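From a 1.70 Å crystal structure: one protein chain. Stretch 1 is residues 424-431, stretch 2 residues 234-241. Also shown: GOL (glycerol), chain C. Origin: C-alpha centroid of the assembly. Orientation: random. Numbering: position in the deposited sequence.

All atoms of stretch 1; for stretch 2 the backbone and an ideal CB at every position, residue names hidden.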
ATOM      1  N   ASP A 424       9.966   4.077  13.774  1.00 28.50           N
ATOM      2  CA  ASP A 424      10.767   4.058  12.571  1.00 29.45           C
ATOM      3  C   ASP A 424      10.338   2.836  11.791  1.00 29.54           C
ATOM      4  O   ASP A 424      10.505   1.746  12.264  1.00 29.24           O
ATOM      5  CB  ASP A 424      12.238   3.922  12.946  1.00 29.37           C
ATOM      6  CG  ASP A 424      13.163   3.927  11.739  1.00 33.31           C
ATOM      7  OD1 ASP A 424      12.704   4.204  10.631  1.00 27.76           O
ATOM      8  OD2 ASP A 424      14.358   3.668  11.921  1.00 28.18           O
ATOM      9  N   TRP A 425       9.787   3.021  10.599  1.00 27.03           N
ATOM     10  CA  TRP A 425       9.335   1.908   9.773  1.00 27.82           C
ATOM     11  C   TRP A 425      10.433   1.381   8.862  1.00 29.48           C
ATOM     12  O   TRP A 425      10.292   0.347   8.264  1.00 27.51           O
ATOM     13  CB  TRP A 425       8.123   2.310   8.940  1.00 29.02           C
ATOM     14  CG  TRP A 425       6.993   2.792   9.744  1.00 29.46           C
ATOM     15  CD1 TRP A 425       6.762   2.524  11.033  1.00 34.38           C
ATOM     16  CD2 TRP A 425       5.928   3.641   9.316  1.00 30.62           C
ATOM     17  NE1 TRP A 425       5.630   3.144  11.454  1.00 32.54           N
ATOM     18  CE2 TRP A 425       5.097   3.841  10.412  1.00 30.83           C
ATOM     19  CE3 TRP A 425       5.606   4.257   8.115  1.00 28.87           C
ATOM     20  CZ2 TRP A 425       3.958   4.618  10.345  1.00 32.59           C
ATOM     21  CZ3 TRP A 425       4.471   5.025   8.056  1.00 31.34           C
ATOM     22  CH2 TRP A 425       3.670   5.207   9.161  1.00 28.54           C
ATOM     23  N   SER A 426      11.503   2.152   8.770  1.00 27.99           N
ATOM     24  CA  SER A 426      12.748   1.789   8.111  1.00 28.59           C
ATOM     25  C   SER A 426      12.790   1.985   6.592  1.00 26.32           C
ATOM     26  O   SER A 426      13.800   1.797   5.978  1.00 23.39           O
ATOM     27  CB  SER A 426      13.136   0.361   8.469  1.00 35.00           C
ATOM     28  OG  SER A 426      12.524  -0.543   7.600  1.00 42.03           O
ATOM     29  N   GLN A 427      11.691   2.405   6.006  1.00 25.45           N
ATOM     30  CA  GLN A 427      11.621   2.514   4.559  1.00 23.53           C
ATOM     31  C   GLN A 427      12.353   3.731   4.013  1.00 21.90           C
ATOM     32  O   GLN A 427      12.308   4.768   4.623  1.00 21.77           O
ATOM     33  CB  GLN A 427      10.162   2.551   4.144  1.00 26.68           C
ATOM     34  CG  GLN A 427       9.364   1.373   4.661  1.00 31.21           C
ATOM     35  CD  GLN A 427       7.989   1.769   5.092  1.00 34.81           C
ATOM     36  OE1 GLN A 427       7.648   2.930   5.065  1.00 40.12           O
ATOM     37  NE2 GLN A 427       7.183   0.804   5.462  1.00 34.95           N
ATOM     38  N   PRO A 428      12.974   3.621   2.843  1.00 22.04           N
ATOM     39  CA  PRO A 428      13.513   4.833   2.225  1.00 20.73           C
ATOM     40  C   PRO A 428      12.418   5.614   1.503  1.00 19.05           C
ATOM     41  O   PRO A 428      11.645   5.023   0.762  1.00 22.83           O
ATOM     42  CB  PRO A 428      14.561   4.283   1.251  1.00 22.16           C
ATOM     43  CG  PRO A 428      14.048   2.960   0.833  1.00 24.27           C
ATOM     44  CD  PRO A 428      13.299   2.433   2.048  1.00 22.82           C
ATOM     45  N   PRO A 429      12.325   6.927   1.717  1.00 18.62           N
ATOM     46  CA  PRO A 429      11.222   7.630   1.063  1.00 19.36           C
ATOM     47  C   PRO A 429      11.542   7.935  -0.374  1.00 19.63           C
ATOM     48  O   PRO A 429      12.680   8.053  -0.762  1.00 19.86           O
ATOM     49  CB  PRO A 429      11.123   8.905   1.859  1.00 19.82           C
ATOM     50  CG  PRO A 429      12.502   9.162   2.376  1.00 20.43           C
ATOM     51  CD  PRO A 429      13.045   7.798   2.657  1.00 20.74           C
ATOM     52  N   TRP A 430      10.512   8.261  -1.130  1.00 19.45           N
ATOM     53  CA  TRP A 430      10.722   8.838  -2.434  1.00 19.34           C
ATOM     54  C   TRP A 430      11.496  10.141  -2.249  1.00 19.98           C
ATOM     55  O   TRP A 430      11.347  10.821  -1.265  1.00 20.22           O
ATOM     56  CB  TRP A 430       9.399   9.247  -3.061  1.00 17.76           C
ATOM     57  CG  TRP A 430       8.426   8.207  -3.457  1.00 18.86           C
ATOM     58  CD1 TRP A 430       7.146   8.114  -3.046  1.00 19.39           C
ATOM     59  CD2 TRP A 430       8.602   7.174  -4.428  1.00 18.35           C
ATOM     60  NE1 TRP A 430       6.513   7.073  -3.656  1.00 20.46           N
ATOM     61  CE2 TRP A 430       7.386   6.478  -4.518  1.00 21.08           C
ATOM     62  CE3 TRP A 430       9.667   6.759  -5.215  1.00 20.61           C
ATOM     63  CZ2 TRP A 430       7.213   5.397  -5.358  1.00 21.03           C
ATOM     64  CZ3 TRP A 430       9.489   5.689  -6.045  1.00 20.47           C
ATOM     65  CH2 TRP A 430       8.277   5.016  -6.108  1.00 22.76           C
ATOM     66  N   HIS A 431      12.325  10.467  -3.218  1.00 18.40           N
ATOM     67  CA  HIS A 431      12.882  11.778  -3.304  1.00 20.08           C
ATOM     68  C   HIS A 431      11.811  12.661  -4.002  1.00 21.96           C
ATOM     69  O   HIS A 431      11.444  12.360  -5.143  1.00 20.55           O
ATOM     70  CB  HIS A 431      14.179  11.730  -4.150  1.00 21.36           C
ATOM     71  CG  HIS A 431      14.888  13.035  -4.183  1.00 22.61           C
ATOM     72  ND1 HIS A 431      16.130  13.251  -3.630  1.00 27.35           N
ATOM     73  CD2 HIS A 431      14.458  14.240  -4.608  1.00 23.29           C
ATOM     74  CE1 HIS A 431      16.431  14.534  -3.732  1.00 21.84           C
ATOM     75  NE2 HIS A 431      15.450  15.144  -4.361  1.00 26.31           N
ATOM     76  N   UNK A 234       3.779  -8.525   5.413  1.00 26.42           N
ATOM     77  CA  UNK A 234       3.487  -8.026   4.087  1.00 25.01           C
ATOM     78  C   UNK A 234       3.814  -6.538   3.902  1.00 23.90           C
ATOM     79  O   UNK A 234       3.774  -6.055   2.764  1.00 20.48           O
ATOM     80  CB  UNK A 234       2.009  -8.269   3.774  1.00 25.01           C
ATOM     81  N   UNK A 235       4.115  -5.832   4.996  1.00 23.31           N
ATOM     82  CA  UNK A 235       4.274  -4.407   4.973  1.00 26.22           C
ATOM     83  C   UNK A 235       5.769  -4.033   4.929  1.00 24.32           C
ATOM     84  O   UNK A 235       6.104  -2.863   4.947  1.00 24.10           O
ATOM     85  CB  UNK A 235       3.588  -3.784   6.190  1.00 26.22           C
ATOM     86  N   UNK A 236       6.663  -4.990   4.779  1.00 29.60           N
ATOM     87  CA  UNK A 236       8.076  -4.626   4.481  1.00 27.43           C
ATOM     88  C   UNK A 236       8.597  -5.466   3.340  1.00 23.05           C
ATOM     89  O   UNK A 236       9.504  -6.277   3.517  1.00 26.94           O
ATOM     90  CB  UNK A 236       8.969  -4.811   5.709  1.00 27.43           C
ATOM     91  N   UNK A 237       8.030  -5.249   2.156  1.00 21.49           N
ATOM     92  CA  UNK A 237       8.408  -6.046   0.979  1.00 20.25           C
ATOM     93  C   UNK A 237       9.673  -5.481   0.362  1.00 20.58           C
ATOM     94  O   UNK A 237      10.162  -4.436   0.809  1.00 21.38           O
ATOM     95  CB  UNK A 237       7.280  -6.072  -0.054  1.00 20.25           C
ATOM     96  N   UNK A 238      10.170  -6.166  -0.634  1.00 20.54           N
ATOM     97  CA  UNK A 238      11.427  -5.753  -1.349  1.00 22.02           C
ATOM     98  C   UNK A 238      11.107  -4.814  -2.505  1.00 20.98           C
ATOM     99  O   UNK A 238      11.977  -4.044  -2.958  1.00 21.76           O
ATOM    100  CB  UNK A 238      12.181  -6.974  -1.881  1.00 22.02           C
ATOM    101  N   UNK A 239       9.859  -4.785  -2.928  1.00 17.68           N
ATOM    102  CA  UNK A 239       9.409  -3.943  -4.041  1.00 18.57           C
ATOM    103  C   UNK A 239       7.935  -3.712  -3.721  1.00 22.20           C
ATOM    104  O   UNK A 239       7.334  -4.521  -2.973  1.00 21.00           O
ATOM    105  CB  UNK A 239       9.628  -4.585  -5.413  1.00 18.57           C
ATOM    106  N   UNK A 240       7.341  -2.659  -4.259  1.00 19.45           N
ATOM    107  CA  UNK A 240       5.900  -2.518  -4.240  1.00 19.40           C
ATOM    108  C   UNK A 240       5.269  -2.794  -5.624  1.00 19.47           C
ATOM    109  O   UNK A 240       4.045  -2.639  -5.846  1.00 21.42           O
ATOM    110  CB  UNK A 240       5.531  -1.112  -3.762  1.00 19.40           C
ATOM    111  N   UNK A 241       6.067  -3.200  -6.579  1.00 18.99           N
ATOM    112  CA  UNK A 241       5.552  -3.446  -7.902  1.00 19.38           C
ATOM    113  C   UNK A 241       5.307  -4.933  -8.145  1.00 19.72           C
ATOM    114  O   UNK A 241       4.241  -5.327  -8.500  1.00 19.20           O
ATOM    115  CB  UNK A 241       6.518  -2.889  -8.949  1.00 19.38           C
TER
HETATM  116  C1  GOL C 802       9.060   4.439  -2.424  1.00 35.57           C
HETATM  117  O1  GOL C 802       9.058   4.877  -1.040  1.00 44.34           O
HETATM  118  C2  GOL C 802       9.389   2.980  -2.466  1.00 40.61           C
HETATM  119  O2  GOL C 802       8.535   2.334  -1.531  1.00 41.62           O
HETATM  120  C3  GOL C 802       9.241   2.338  -3.837  1.00 41.85           C
HETATM  121  O3  GOL C 802       7.971   1.711  -4.041  1.00 34.91           O

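Stretch 1 approaches stretch 2 with few atoms: a turn at Trp-425 to Gln-427, and further on the indole of Trp-430 with a glycerol against one face. The backbones stay well apart, CA of Gln-427 lying 8.0 Å from CA of position 236, so any contact must be made by reaching side chains.

Position 234 comes first. Its CB has nothing of stretch 1 within 5.5 Å, and phi of -66° is compatible with many residues, proline among them. The deposited residue is Pro-234, which makes no contact.

At 235 the CA-to-CB bond points sideways, so stretch 1 sets little demand on the side chain. What the position offers is its backbone O, which lies 3.9 Å from Gln-427 NE2, too far to count as a hydrogen bond. Polar, aliphatic or aromatic residues would all be plausible. It is Tyr-235, whose ring leads away from stretch 1 and whose OH is hydrogen-bonded elsewhere in the structure.

Position 236 lies nearest the turn. CA-to-CB again points sideways, but Ser-426 OG and the aliphatic part of Gln-427 lie within reach of a side chain of moderate length. Ser-426 OG is already engaged with Trp-425 O at a very short 2.5 Å, so a polar partner is not required; leucine, methionine or isoleucine would suit, and a longer polar chain is conceivable. The loop backbone, phi -133° and psi 67°, excludes none of these. The answer is Leu-236, with chi1 t and chi2 p. This rotamer brings CD1 to 3.8 Å from Ser-426 OG, 3.9 Å from Trp-425 O and 3.9 Å from Gln-427 CG. One methyl thus touches three residues by packing alone, and Leu-236 has the largest covered area in stretch 2.

Position 237 has phi of -82° and no neighbour from stretch 1 near its CB; proline or many others would fit, and Pro-237 is found. Positions 238 and 239 are equally out of reach, and little can be predicted. They are Thr-238 and Thr-239, the latter accepting a hydrogen bond at OG1 from the backbone N of 241, 3.1 Å away.

At 240 CA-to-CB points toward stretch 1, yet the indole is distant and glycerol O3 lies in between. A short side chain would leave the gap open. A long one could cross it, and glycerol O3 can accept from a donor at its end, so arginine, lysine or glutamine would suit; Trp-430 NE1, itself a donor, would call for an acceptor, such as the carbonyl end of glutamine or a water. It is Arg-240. NE donates to glycerol O3 at 2.9 Å, with a weak bond from NH1 to the same O3 at 3.4 Å. NH1 also comes to 3.5 Å from Trp-430 CZ2, obliquely to the ring. One water accepts from both NH1 of Arg-240 (2.9 Å) and NE1 of Trp-430 (3.0 Å), linking two donors that cannot pair directly.

Position 241 is out of reach, so any residue would satisfy stretch 1; Arg-241 extends with all four chi angles near t.

The rule is economical: Leu-236 and Arg-240 supply most of the area stretch 2 buries against stretch 1, without a direct hydrogen bond.

Stretch 2, residues 234-241: PYLPTTRR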
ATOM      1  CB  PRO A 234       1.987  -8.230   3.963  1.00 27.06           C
ATOM      2  CG  PRO A 234       1.619  -9.211   4.987  1.00 25.71           C
ATOM      3  CD  PRO A 234       2.571  -9.018   6.105  1.00 25.58           C
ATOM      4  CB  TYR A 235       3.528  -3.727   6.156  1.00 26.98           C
ATOM      5  CG  TYR A 235       1.992  -3.793   6.009  1.00 26.40           C
ATOM      6  CD1 TYR A 235       1.315  -2.858   5.241  1.00 28.38           C
ATOM      7  CD2 TYR A 235       1.229  -4.844   6.617  1.00 27.27           C
ATOM      8  CE1 TYR A 235      -0.075  -2.933   5.040  1.00 27.66           C
ATOM      9  CE2 TYR A 235      -0.138  -4.933   6.430  1.00 24.98           C
ATOM     10  CZ  TYR A 235      -0.793  -3.983   5.662  1.00 29.49           C
ATOM     11  OH  TYR A 235      -2.168  -4.045   5.519  1.00 29.32           O
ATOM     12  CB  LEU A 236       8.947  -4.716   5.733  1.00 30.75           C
ATOM     13  CG  LEU A 236      10.237  -3.872   5.674  1.00 30.00           C
ATOM     14  CD1 LEU A 236       9.943  -2.382   5.533  1.00 31.42           C
ATOM     15  CD2 LEU A 236      11.009  -4.102   6.949  1.00 34.34           C
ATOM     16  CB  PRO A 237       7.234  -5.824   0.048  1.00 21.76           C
ATOM     17  CG  PRO A 237       6.855  -4.384   0.333  1.00 21.20           C
ATOM     18  CD  PRO A 237       6.925  -4.305   1.829  1.00 21.35           C
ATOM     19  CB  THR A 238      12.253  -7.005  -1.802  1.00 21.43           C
ATOM     20  OG1 THR A 238      13.671  -6.683  -1.828  1.00 21.77           O
ATOM     21  CG2 THR A 238      11.824  -7.513  -3.099  1.00 21.52           C
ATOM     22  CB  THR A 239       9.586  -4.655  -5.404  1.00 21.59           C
ATOM     23  OG1 THR A 239       9.064  -3.881  -6.500  1.00 19.03           O
ATOM     24  CG2 THR A 239       8.943  -6.107  -5.473  1.00 23.98           C
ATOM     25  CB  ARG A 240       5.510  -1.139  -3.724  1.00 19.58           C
ATOM     26  CG  ARG A 240       5.886  -1.010  -2.276  1.00 20.77           C
ATOM     27  CD  ARG A 240       5.295   0.199  -1.659  1.00 20.77           C
ATOM     28  NE  ARG A 240       5.732   1.456  -2.281  1.00 22.96           N
ATOM     29  CZ  ARG A 240       5.012   2.575  -2.248  1.00 25.16           C
ATOM     30  NH1 ARG A 240       5.518   3.698  -2.799  1.00 25.30           N
ATOM     31  NH2 ARG A 240       3.790   2.595  -1.656  1.00 20.96           N
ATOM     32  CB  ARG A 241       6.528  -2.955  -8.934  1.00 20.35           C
ATOM     33  CG  ARG A 241       6.065  -3.134 -10.363  1.00 21.29           C
ATOM     34  CD  ARG A 241       6.892  -2.454 -11.428  1.00 20.26           C
ATOM     35  NE  ARG A 241       6.520  -2.949 -12.717  1.00 23.46           N
ATOM     36  CZ  ARG A 241       7.147  -2.639 -13.856  1.00 26.39           C
ATOM     37  NH1 ARG A 241       6.788  -3.272 -14.955  1.00 24.10           N
ATOM     38  NH2 ARG A 241       8.153  -1.723 -13.891  1.00 22.54           N
TER
HETATM   39  O   HOH W   1       3.983   6.116  -2.254  1.00 26.37           O
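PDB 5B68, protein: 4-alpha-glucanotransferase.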